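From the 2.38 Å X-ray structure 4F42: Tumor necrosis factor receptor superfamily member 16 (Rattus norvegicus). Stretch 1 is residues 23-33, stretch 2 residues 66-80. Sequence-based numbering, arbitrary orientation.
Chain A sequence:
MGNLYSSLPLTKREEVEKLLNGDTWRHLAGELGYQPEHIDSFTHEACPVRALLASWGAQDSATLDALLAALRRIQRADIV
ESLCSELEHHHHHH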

# COMPACT_ATOMS: atom_id res chain seq x y z
N ASP A 23 -9.56 -3.06 -6.60
CA ASP A 23 -8.83 -1.97 -7.23
C ASP A 23 -8.24 -0.95 -6.25
O ASP A 23 -7.60 0.02 -6.66
N THR A 24 -8.42 -1.18 -4.95
CA THR A 24 -7.95 -0.23 -3.94
C THR A 24 -6.44 0.04 -4.05
O THR A 24 -5.99 1.18 -3.88
N TRP A 25 -5.66 -1.00 -4.37
CA TRP A 25 -4.21 -0.85 -4.52
C TRP A 25 -3.86 0.11 -5.66
O TRP A 25 -2.89 0.87 -5.56
N ARG A 26 -4.65 0.07 -6.73
CA ARG A 26 -4.49 1.02 -7.84
C ARG A 26 -4.74 2.47 -7.40
O ARG A 26 -3.96 3.37 -7.71
N HIS A 27 -5.81 2.69 -6.65
CA HIS A 27 -6.15 4.02 -6.14
C HIS A 27 -5.03 4.53 -5.24
O HIS A 27 -4.58 5.68 -5.37
N LEU A 28 -4.56 3.66 -4.35
CA LEU A 28 -3.46 3.98 -3.44
C LEU A 28 -2.16 4.28 -4.18
O LEU A 28 -1.48 5.26 -3.88
N ALA A 29 -1.82 3.44 -5.15
CA ALA A 29 -0.62 3.64 -5.94
C ALA A 29 -0.64 5.02 -6.60
O ALA A 29 0.37 5.72 -6.59
N GLY A 30 -1.79 5.41 -7.15
CA GLY A 30 -1.97 6.75 -7.70
C GLY A 30 -1.56 7.83 -6.71
O GLY A 30 -0.79 8.73 -7.05
N GLU A 31 -2.06 7.70 -5.48
CA GLU A 31 -1.75 8.62 -4.38
C GLU A 31 -0.26 8.61 -4.00
O GLU A 31 0.30 9.64 -3.64
N LEU A 32 0.37 7.44 -4.09
CA LEU A 32 1.80 7.31 -3.79
C LEU A 32 2.69 7.84 -4.93
O LEU A 32 3.92 7.90 -4.80
N GLY A 33 2.06 8.24 -6.03
CA GLY A 33 2.75 8.94 -7.11
C GLY A 33 3.13 8.10 -8.32
O GLY A 33 3.95 8.53 -9.13
N ALA A 66 3.18 7.11 6.51
CA ALA A 66 3.08 7.61 5.14
C ALA A 66 2.03 6.83 4.37
O ALA A 66 1.26 7.39 3.59
N LEU A 67 1.99 5.52 4.60
CA LEU A 67 0.97 4.68 3.98
C LEU A 67 -0.42 5.05 4.50
O LEU A 67 -1.35 5.27 3.71
N LEU A 68 -0.54 5.09 5.82
CA LEU A 68 -1.79 5.47 6.47
C LEU A 68 -2.26 6.86 5.99
O LEU A 68 -3.44 7.02 5.67
N ALA A 69 -1.34 7.82 5.92
CA ALA A 69 -1.64 9.16 5.36
C ALA A 69 -2.21 9.08 3.93
O ALA A 69 -3.22 9.73 3.63
N ALA A 70 -1.56 8.29 3.08
CA ALA A 70 -2.02 8.06 1.70
C ALA A 70 -3.45 7.53 1.64
O ALA A 70 -4.23 7.93 0.77
N LEU A 71 -3.80 6.66 2.59
CA LEU A 71 -5.12 6.06 2.63
C LEU A 71 -6.21 7.04 3.04
O LEU A 71 -7.29 7.04 2.45
N ARG A 72 -5.95 7.86 4.06
CA ARG A 72 -6.85 8.95 4.41
C ARG A 72 -7.13 9.84 3.21
O ARG A 72 -8.26 10.26 3.00
N ARG A 73 -6.10 10.10 2.40
CA ARG A 73 -6.21 11.03 1.29
C ARG A 73 -7.07 10.54 0.13
O ARG A 73 -7.68 11.35 -0.56
N ILE A 74 -7.10 9.23 -0.09
CA ILE A 74 -8.04 8.64 -1.06
C ILE A 74 -9.41 8.33 -0.40
O ILE A 74 -10.19 7.54 -0.93
N GLN A 75 -9.69 8.96 0.74
CA GLN A 75 -10.94 8.76 1.50
C GLN A 75 -11.17 7.31 1.90
O GLN A 75 -12.30 6.82 1.86
N ARG A 76 -10.10 6.61 2.27
CA ARG A 76 -10.22 5.25 2.79
C ARG A 76 -9.73 5.19 4.23
O ARG A 76 -8.94 4.32 4.60
N ALA A 77 -10.20 6.13 5.05
CA ALA A 77 -9.93 6.10 6.48
C ALA A 77 -10.49 4.83 7.15
O ALA A 77 -9.96 4.39 8.17
N ASP A 78 -11.53 4.24 6.55
CA ASP A 78 -12.07 2.95 7.03
C ASP A 78 -10.99 1.85 7.11
O ASP A 78 -10.98 1.05 8.06
N ILE A 79 -10.08 1.82 6.13
CA ILE A 79 -8.95 0.88 6.17
C ILE A 79 -7.97 1.24 7.31
O ILE A 79 -7.46 0.36 8.00
N VAL A 80 -7.73 2.54 7.50
CA VAL A 80 -6.87 3.01 8.58
C VAL A 80 -7.48 2.64 9.94
O VAL A 80 -6.78 2.11 10.81

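A single water carries the polar link between the two helices: water 1 donates to Glu 31 OE2 at 2.4 Å and accepts from Arg 73 NH1 at 2.5 Å, both short distances, while Glu 31 OE2 and Arg 73 NH1 themselves stay 4.2 Å apart. The carboxylate oxygen lies well out of the guanidinium plane, so no N-H points at it and the direct attraction is one of charge alone; the water supplies the hydrogen bonds. No clear direct hydrogen bond joins the stretches, and the rest of the contact is largely apolar. Helix 24-32 crosses helix 66-73 at 107°, with axes 9.3 Å apart at closest approach, and 502 Å² is buried in total.

Leu 28 sits at the centre. Its CA-to-CB bond points sideways, but chi1 t and chi2 p bring its end nearer to stretch 2: CD1 lies 3.6 Å from Ala 70 CB and 4.0 Å from Leu 71 CD2, and CD2 lies 3.7 Å from Leu 67 CD1. Leu 67 (t, chi2 p) also starts sideways, and Leu 71 (m, chi2 t) starts away; the ends of both come back to the contact. Ala 70 points toward stretch 1, its small side chain also meeting Leu 32 (m, chi2 t), with Leu 32 CD2 3.7 Å from Ala 70 CB.

Glu 31 (t, chi2 p) points toward stretch 2 and lays its aliphatic part along the helix end, CG 3.5 Å from Ala 70 O and CB 3.7 Å from Ile 74 CG2, before its carboxylate reaches Arg 73, where OE2 is 3.4 Å from CD. Ile 74, the first residue to leave helical angles after helix 66-73, points inward with chi1 p and chi2 t. Its CG2 lies 3.8 Å from His 27 O, and its CD1 lies 4.1 Å from His 27 CB and 4.3 Å from Leu 28 CB. His 27 (m) starts toward stretch 2, but its end leads away.

At the beginning of helix 24-32, Thr 24 (m) points inward and is buried. Its CG2 packs 3.9 Å from CD1 of Ile 79 (m, chi2 t), and its OG1 lies 3.4 Å from Arg 76 NH1. Arg 76, with chi1 to chi3 all m, is held within its own stretch by a salt bridge to Asp 78: NE donates to OD1 at 3.0 Å and NH2 to OD2 at 2.9 Å. Trp 25 points away from the contact.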

# COMPACT_ATOMS: atom_id res chain seq x y z
CB ASP A 23 -9.70 -1.25 -8.26
CG ASP A 23 -10.20 -2.18 -9.35
OD1 ASP A 23 -9.37 -2.74 -10.11
OD2 ASP A 23 -11.45 -2.35 -9.45
CB THR A 24 -8.34 -0.67 -2.52
OG1 THR A 24 -9.71 -1.09 -2.52
CG2 THR A 24 -8.20 0.48 -1.55
CB TRP A 25 -3.53 -2.21 -4.72
CG TRP A 25 -3.80 -2.87 -6.03
CD1 TRP A 25 -4.89 -3.62 -6.37
CD2 TRP A 25 -2.96 -2.84 -7.20
NE1 TRP A 25 -4.78 -4.05 -7.66
CE2 TRP A 25 -3.61 -3.59 -8.20
CE3 TRP A 25 -1.72 -2.25 -7.50
CZ2 TRP A 25 -3.07 -3.77 -9.47
CZ3 TRP A 25 -1.19 -2.42 -8.76
CH2 TRP A 25 -1.86 -3.18 -9.74
CB ARG A 26 -5.40 0.65 -9.02
CG ARG A 26 -5.20 -0.79 -9.53
CD ARG A 26 -6.03 -1.09 -10.77
NE ARG A 26 -5.68 -0.15 -11.84
CZ ARG A 26 -4.86 -0.43 -12.85
NH1 ARG A 26 -4.31 -1.64 -12.97
NH2 ARG A 26 -4.60 0.51 -13.75
CB HIS A 27 -7.50 4.01 -5.40
CG HIS A 27 -8.59 3.27 -6.12
ND1 HIS A 27 -9.57 2.56 -5.47
CD2 HIS A 27 -8.83 3.12 -7.45
CE1 HIS A 27 -10.38 2.01 -6.36
NE2 HIS A 27 -9.96 2.34 -7.57
CB LEU A 28 -3.25 2.84 -2.44
CG LEU A 28 -2.03 2.88 -1.53
CD1 LEU A 28 -2.14 4.04 -0.56
CD2 LEU A 28 -1.93 1.57 -0.78
CB ALA A 29 -0.47 2.55 -6.95
CB GLU A 31 -2.63 8.29 -3.17
CG GLU A 31 -2.42 9.16 -1.93
CD GLU A 31 -2.61 10.66 -2.16
OE1 GLU A 31 -3.41 11.06 -3.05
OE2 GLU A 31 -1.97 11.45 -1.43
CB LEU A 32 2.13 5.86 -3.42
CG LEU A 32 1.47 5.26 -2.18
CD1 LEU A 32 1.77 3.78 -2.11
CD2 LEU A 32 1.94 5.95 -0.91
CB ALA A 66 4.42 7.52 4.44
CB LEU A 67 1.26 3.20 4.22
CG LEU A 67 0.20 2.23 3.71
CD1 LEU A 67 -0.01 2.41 2.21
CD2 LEU A 67 0.61 0.81 4.02
CB LEU A 68 -1.63 5.40 7.99
CG LEU A 68 -2.07 4.13 8.75
CD1 LEU A 68 -1.98 2.83 7.96
CD2 LEU A 68 -1.38 3.95 10.10
CB ALA A 69 -0.41 10.04 5.37
CB ALA A 70 -1.08 7.13 0.95
CB LEU A 71 -5.14 4.82 3.54
CG LEU A 71 -4.41 3.58 3.02
CD1 LEU A 71 -4.16 2.56 4.15
CD2 LEU A 71 -5.17 2.93 1.86
CB ARG A 72 -6.26 9.81 5.54
CG ARG A 72 -6.15 9.13 6.91
CD ARG A 72 -5.74 10.10 8.04
NE ARG A 72 -4.45 10.73 7.79
CZ ARG A 72 -4.28 11.89 7.16
NH1 ARG A 72 -5.33 12.57 6.72
NH2 ARG A 72 -3.07 12.37 6.96
CB ARG A 73 -4.83 11.45 0.80
CG ARG A 73 -4.23 12.52 1.67
CD ARG A 73 -2.74 12.33 1.80
NE ARG A 73 -2.09 13.51 2.33
CZ ARG A 73 -0.78 13.65 2.44
NH1 ARG A 73 0.03 12.66 2.06
NH2 ARG A 73 -0.26 14.77 2.94
CB ILE A 74 -7.46 7.37 -1.77
CG1 ILE A 74 -7.11 6.28 -0.77
CG2 ILE A 74 -6.28 7.74 -2.68
CD1 ILE A 74 -6.90 4.93 -1.40
CB GLN A 75 -12.20 9.28 0.76
CG GLN A 75 -12.00 10.49 -0.17
CD GLN A 75 -11.61 11.77 0.55
OE1 GLN A 75 -11.91 11.96 1.74
NE2 GLN A 75 -10.93 12.67 -0.17
CB ARG A 76 -9.49 4.24 1.90
CG ARG A 76 -10.04 4.10 0.47
CD ARG A 76 -11.46 3.50 0.38
NE ARG A 76 -11.71 2.35 1.26
CZ ARG A 76 -11.77 1.07 0.87
NH1 ARG A 76 -11.58 0.75 -0.41
NH2 ARG A 76 -12.02 0.11 1.76
CB ALA A 77 -10.47 7.35 7.15
CB ASP A 78 -13.27 2.49 6.18
CG ASP A 78 -12.90 2.19 4.74
OD1 ASP A 78 -12.43 3.11 4.04
OD2 ASP A 78 -13.09 1.03 4.30
CB ILE A 79 -8.21 0.78 4.81
CG1 ILE A 79 -9.17 0.35 3.70
CG2 ILE A 79 -7.01 -0.19 4.91
CD1 ILE A 79 -8.52 0.16 2.31
CB VAL A 80 -6.58 4.54 8.48
CG1 VAL A 80 -5.68 5.00 9.60
CG2 VAL A 80 -5.96 4.89 7.14
O HOH W 1 -0.28 10.97 0.22